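Local coordinates for protein alpha-glucosidase ([Eubacterium] rectale, PDB 6PNR) that probably hydrolyses alpha-glycosidic bonds of sulfoquinovose-containing substrates as a family 31 sulfoquinovosidase, and binds the sulfonated aza-sugar inhibitor IFGSQ, at residues Leu256-Ala268 with Tyr534-Val548. Sequence-based numbering, arbitrary orientation.
Sequences LLDKTLDRNIKVA and YYDDEDTMERLARLV
In the TIM barrel of this family 31 glycosidase, the end of helix 250-262 and the loop into parallel strand 267-271 pack against the start of helix 538-568 and the 3-10 turn 534-536 just before it. Arg263, just past the end of its helix, grips Glu538 side-on: Arg263 NE donates to the syn lone pair of Glu538 OE1 at 2.9 Å, and NH2 reaches Glu538 OE2 at 2.6 Å, on the syn side but tilted out of the carboxylate plane. Guanidinium and carboxylate are turned 36° apart. A weak bond from Arg263 NH1 to Asp262 OD2 extends the network. An alanine in place of Arg263 would probably leave the Glu538 carboxylate without its mate and Met541 SD without the CG that packs on it. Beside this pair, the extended Lys259 chain carries NZ to Tyr535 O, which it meets in the carbonyl plane. Leu256 lays CD2 over one face of the Tyr535 ring, a CH-pi contact with CD2 3.8 Å from the ring centroid, while the Tyr535 hydroxyl bonds to Glu524 and Arg252. Deeper in, Ile265 CD1 meets Met541 CB at 4.0 Å, the two side chains crossing at about a right angle, and Ile265 CG1 packs on Ala545 CB. Water bridges Lys266 N to Ala545 O. At the edge of the Tyr534 ring, OH donates to Thr260 OG1 at 2.7 Å; OG1, anti to its own carbonyl carbon (chi1 -59°), turns back along the helix and donates to Leu256 O, 2.8 Å from OG1.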
# COMPACT_ATOMS: atom_id res chain seq x y z
N LEU A 256 -22.30 18.15 35.94
CA LEU A 256 -20.87 18.34 35.67
C LEU A 256 -20.52 19.82 35.50
O LEU A 256 -19.42 20.25 35.86
CB LEU A 256 -20.47 17.53 34.44
CG LEU A 256 -20.27 16.03 34.73
CD1 LEU A 256 -20.14 15.23 33.45
CD2 LEU A 256 -19.08 15.84 35.61
N LEU A 257 -21.45 20.60 34.95
CA LEU A 257 -21.28 22.05 34.92
C LEU A 257 -21.10 22.61 36.32
O LEU A 257 -20.14 23.33 36.61
CB LEU A 257 -22.49 22.68 34.24
CG LEU A 257 -22.54 24.21 34.27
CD1 LEU A 257 -21.26 24.78 33.65
CD2 LEU A 257 -23.78 24.67 33.51
N ASP A 258 -22.03 22.26 37.22
CA ASP A 258 -21.92 22.69 38.62
C ASP A 258 -20.59 22.27 39.24
O ASP A 258 -19.94 23.06 39.92
CB ASP A 258 -23.10 22.13 39.42
CG ASP A 258 -24.44 22.68 38.94
OD1 ASP A 258 -24.47 23.82 38.42
OD2 ASP A 258 -25.47 21.98 39.08
N LYS A 259 -20.18 21.01 39.01
CA LYS A 259 -18.90 20.54 39.54
C LYS A 259 -17.75 21.37 39.00
O LYS A 259 -16.85 21.78 39.74
CB LYS A 259 -18.70 19.05 39.17
CG LYS A 259 -17.45 18.42 39.77
CD LYS A 259 -17.30 16.97 39.31
CE LYS A 259 -16.39 16.19 40.25
NZ LYS A 259 -16.33 14.73 39.93
N THR A 260 -17.76 21.63 37.69
CA THR A 260 -16.70 22.43 37.09
C THR A 260 -16.64 23.82 37.71
O THR A 260 -15.57 24.28 38.14
CB THR A 260 -16.93 22.51 35.58
OG1 THR A 260 -16.94 21.18 35.06
CG2 THR A 260 -15.82 23.33 34.91
N LEU A 261 -17.78 24.48 37.81
CA LEU A 261 -17.84 25.80 38.44
C LEU A 261 -17.44 25.73 39.92
O LEU A 261 -16.77 26.63 40.43
CB LEU A 261 -19.25 26.39 38.30
CG LEU A 261 -19.69 26.72 36.87
CD1 LEU A 261 -21.20 26.91 36.80
CD2 LEU A 261 -18.96 27.95 36.34
N ASP A 262 -17.86 24.67 40.62
CA ASP A 262 -17.49 24.54 42.03
C ASP A 262 -15.98 24.46 42.20
O ASP A 262 -15.45 24.89 43.23
CB ASP A 262 -18.15 23.31 42.65
CG ASP A 262 -17.71 23.09 44.10
OD1 ASP A 262 -18.07 23.91 44.97
OD2 ASP A 262 -16.99 22.10 44.35
N ARG A 263 -15.27 23.93 41.21
CA ARG A 263 -13.82 23.83 41.23
C ARG A 263 -13.15 25.09 40.69
O ARG A 263 -11.94 25.06 40.41
CB ARG A 263 -13.37 22.60 40.43
CG ARG A 263 -13.12 21.35 41.29
CD ARG A 263 -14.31 20.99 42.17
NE ARG A 263 -14.23 19.59 42.60
CZ ARG A 263 -15.26 18.90 43.07
NH1 ARG A 263 -16.46 19.47 43.17
NH2 ARG A 263 -15.09 17.63 43.42
N ASN A 264 -13.89 26.18 40.52
CA ASN A 264 -13.34 27.49 40.13
C ASN A 264 -12.74 27.48 38.73
O ASN A 264 -11.83 28.27 38.43
CB ASN A 264 -12.30 27.97 41.15
CG ASN A 264 -12.86 28.04 42.55
OD1 ASN A 264 -14.01 28.43 42.75
ND2 ASN A 264 -12.06 27.61 43.52
N ILE A 265 -13.22 26.60 37.86
CA ILE A 265 -12.90 26.66 36.44
C ILE A 265 -13.90 27.59 35.78
O ILE A 265 -15.12 27.39 35.90
CB ILE A 265 -12.93 25.27 35.80
CG1 ILE A 265 -11.91 24.34 36.48
CG2 ILE A 265 -12.67 25.37 34.30
CD1 ILE A 265 -12.19 22.86 36.21
N LYS A 266 -13.40 28.62 35.10
CA LYS A 266 -14.28 29.54 34.38
C LYS A 266 -14.89 28.85 33.16
O LYS A 266 -14.17 28.24 32.36
CB LYS A 266 -13.51 30.79 33.95
CG LYS A 266 -13.16 31.71 35.09
CD LYS A 266 -12.01 32.63 34.69
CE LYS A 266 -11.89 33.80 35.65
NZ LYS A 266 -10.92 34.82 35.16
N VAL A 267 -16.20 28.97 33.00
CA VAL A 267 -16.92 28.27 31.93
C VAL A 267 -17.57 29.31 31.04
O VAL A 267 -18.35 30.14 31.51
CB VAL A 267 -17.96 27.29 32.50
CG1 VAL A 267 -18.75 26.63 31.38
CG2 VAL A 267 -17.26 26.23 33.36
N ALA A 268 -17.24 29.27 29.74
CA ALA A 268 -17.93 30.08 28.74
C ALA A 268 -19.21 29.41 28.27
O ALA A 268 -20.21 30.08 28.01
CB ALA A 268 -17.00 30.34 27.54
N TYR A 534 -11.31 15.20 32.51
CA TYR A 534 -10.78 16.18 33.45
C TYR A 534 -11.50 16.14 34.79
O TYR A 534 -10.87 16.37 35.84
CB TYR A 534 -10.86 17.60 32.87
CG TYR A 534 -12.24 18.24 32.86
CD1 TYR A 534 -12.72 18.92 33.98
CD2 TYR A 534 -13.06 18.18 31.73
CE1 TYR A 534 -13.99 19.51 33.98
CE2 TYR A 534 -14.32 18.76 31.72
CZ TYR A 534 -14.77 19.44 32.85
OH TYR A 534 -16.01 20.01 32.87
N TYR A 535 -12.80 15.86 34.79
CA TYR A 535 -13.58 15.85 36.02
C TYR A 535 -13.39 14.57 36.83
O TYR A 535 -14.04 14.41 37.87
CB TYR A 535 -15.06 16.06 35.71
CG TYR A 535 -15.64 15.20 34.60
CD1 TYR A 535 -15.98 13.87 34.82
CD2 TYR A 535 -15.91 15.73 33.35
CE1 TYR A 535 -16.52 13.08 33.81
CE2 TYR A 535 -16.44 14.96 32.33
CZ TYR A 535 -16.76 13.64 32.56
OH TYR A 535 -17.31 12.88 31.55
N ASP A 536 -12.51 13.67 36.39
CA ASP A 536 -12.17 12.47 37.15
C ASP A 536 -11.19 12.74 38.27
O ASP A 536 -11.06 11.91 39.17
CB ASP A 536 -11.53 11.40 36.25
CG ASP A 536 -12.51 10.74 35.28
OD1 ASP A 536 -13.74 10.89 35.43
OD2 ASP A 536 -12.02 10.06 34.36
N ASP A 537 -10.48 13.87 38.24
CA ASP A 537 -9.26 14.02 39.03
C ASP A 537 -9.21 15.43 39.62
O ASP A 537 -9.22 16.40 38.86
CB ASP A 537 -8.03 13.77 38.16
CG ASP A 537 -6.73 13.81 38.94
OD1 ASP A 537 -6.52 12.89 39.77
OD2 ASP A 537 -5.92 14.73 38.72
N GLU A 538 -9.13 15.54 40.95
CA GLU A 538 -9.17 16.87 41.56
C GLU A 538 -7.95 17.70 41.17
O GLU A 538 -8.07 18.89 40.89
CB GLU A 538 -9.28 16.77 43.09
CG GLU A 538 -10.60 16.20 43.59
CD GLU A 538 -11.80 17.02 43.15
OE1 GLU A 538 -11.71 18.26 43.16
OE2 GLU A 538 -12.85 16.42 42.81
N ASP A 539 -6.76 17.08 41.15
CA ASP A 539 -5.55 17.80 40.77
C ASP A 539 -5.67 18.36 39.35
O ASP A 539 -5.23 19.49 39.08
CB ASP A 539 -4.32 16.89 40.89
CG ASP A 539 -3.02 17.59 40.48
OD1 ASP A 539 -2.61 18.54 41.18
OD2 ASP A 539 -2.41 17.19 39.46
N THR A 540 -6.29 17.59 38.45
CA THR A 540 -6.49 18.06 37.08
C THR A 540 -7.44 19.26 37.04
O THR A 540 -7.20 20.21 36.30
CB THR A 540 -7.03 16.93 36.21
OG1 THR A 540 -6.11 15.83 36.23
CG2 THR A 540 -7.18 17.39 34.76
N MET A 541 -8.51 19.23 37.84
CA MET A 541 -9.43 20.35 37.83
C MET A 541 -8.78 21.61 38.39
O MET A 541 -9.02 22.72 37.90
CB MET A 541 -10.71 20.00 38.59
CG MET A 541 -11.57 19.04 37.81
SD MET A 541 -13.17 18.71 38.54
CE MET A 541 -12.70 17.48 39.74
N GLU A 542 -7.92 21.46 39.40
CA GLU A 542 -7.19 22.61 39.92
C GLU A 542 -6.22 23.16 38.88
O GLU A 542 -6.11 24.38 38.71
CB GLU A 542 -6.46 22.22 41.20
CG GLU A 542 -7.39 21.81 42.34
CD GLU A 542 -6.68 21.00 43.43
OE1 GLU A 542 -5.43 21.08 43.50
OE2 GLU A 542 -7.37 20.29 44.20
N ARG A 543 -5.52 22.27 38.17
CA ARG A 543 -4.62 22.69 37.11
C ARG A 543 -5.38 23.35 35.96
O ARG A 543 -4.93 24.37 35.42
CB ARG A 543 -3.83 21.49 36.58
CG ARG A 543 -2.71 21.01 37.51
CD ARG A 543 -2.17 19.68 36.99
NE ARG A 543 -1.03 19.21 37.77
CZ ARG A 543 0.22 19.59 37.54
NH1 ARG A 543 0.48 20.46 36.56
NH2 ARG A 543 1.21 19.11 38.28
N LEU A 544 -6.50 22.76 35.55
CA LEU A 544 -7.26 23.31 34.44
C LEU A 544 -7.79 24.70 34.78
O LEU A 544 -7.83 25.59 33.91
CB LEU A 544 -8.40 22.35 34.08
CG LEU A 544 -9.28 22.70 32.89
CD1 LEU A 544 -8.42 22.85 31.65
CD2 LEU A 544 -10.32 21.60 32.70
N ALA A 545 -8.20 24.92 36.03
CA ALA A 545 -8.61 26.25 36.46
C ALA A 545 -7.54 27.29 36.15
O ALA A 545 -7.83 28.38 35.65
CB ALA A 545 -8.93 26.25 37.96
N ARG A 546 -6.28 26.97 36.45
CA ARG A 546 -5.18 27.87 36.13
C ARG A 546 -5.05 28.07 34.62
O ARG A 546 -4.94 29.21 34.14
CB ARG A 546 -3.88 27.33 36.72
CG ARG A 546 -2.61 27.94 36.12
CD ARG A 546 -1.39 27.41 36.85
NE ARG A 546 -0.14 27.90 36.30
CZ ARG A 546 0.44 27.43 35.20
NH1 ARG A 546 -0.13 26.45 34.50
NH2 ARG A 546 1.59 27.95 34.81
N LEU A 547 -5.06 26.98 33.84
CA LEU A 547 -4.89 27.10 32.40
C LEU A 547 -6.00 27.93 31.77
O LEU A 547 -5.75 28.77 30.90
CB LEU A 547 -4.83 25.71 31.75
CG LEU A 547 -3.75 24.74 32.27
CD1 LEU A 547 -3.85 23.37 31.62
CD2 LEU A 547 -2.34 25.30 32.12
N VAL A 548 -7.24 27.71 32.21
CA VAL A 548 -8.35 28.46 31.65
C VAL A 548 -8.27 29.92 32.08
O VAL A 548 -8.57 30.83 31.29
CB VAL A 548 -9.68 27.80 32.06
CG1 VAL A 548 -10.86 28.70 31.75
CG2 VAL A 548 -9.82 26.43 31.35
O HOH W 1 -10.54 29.25 35.47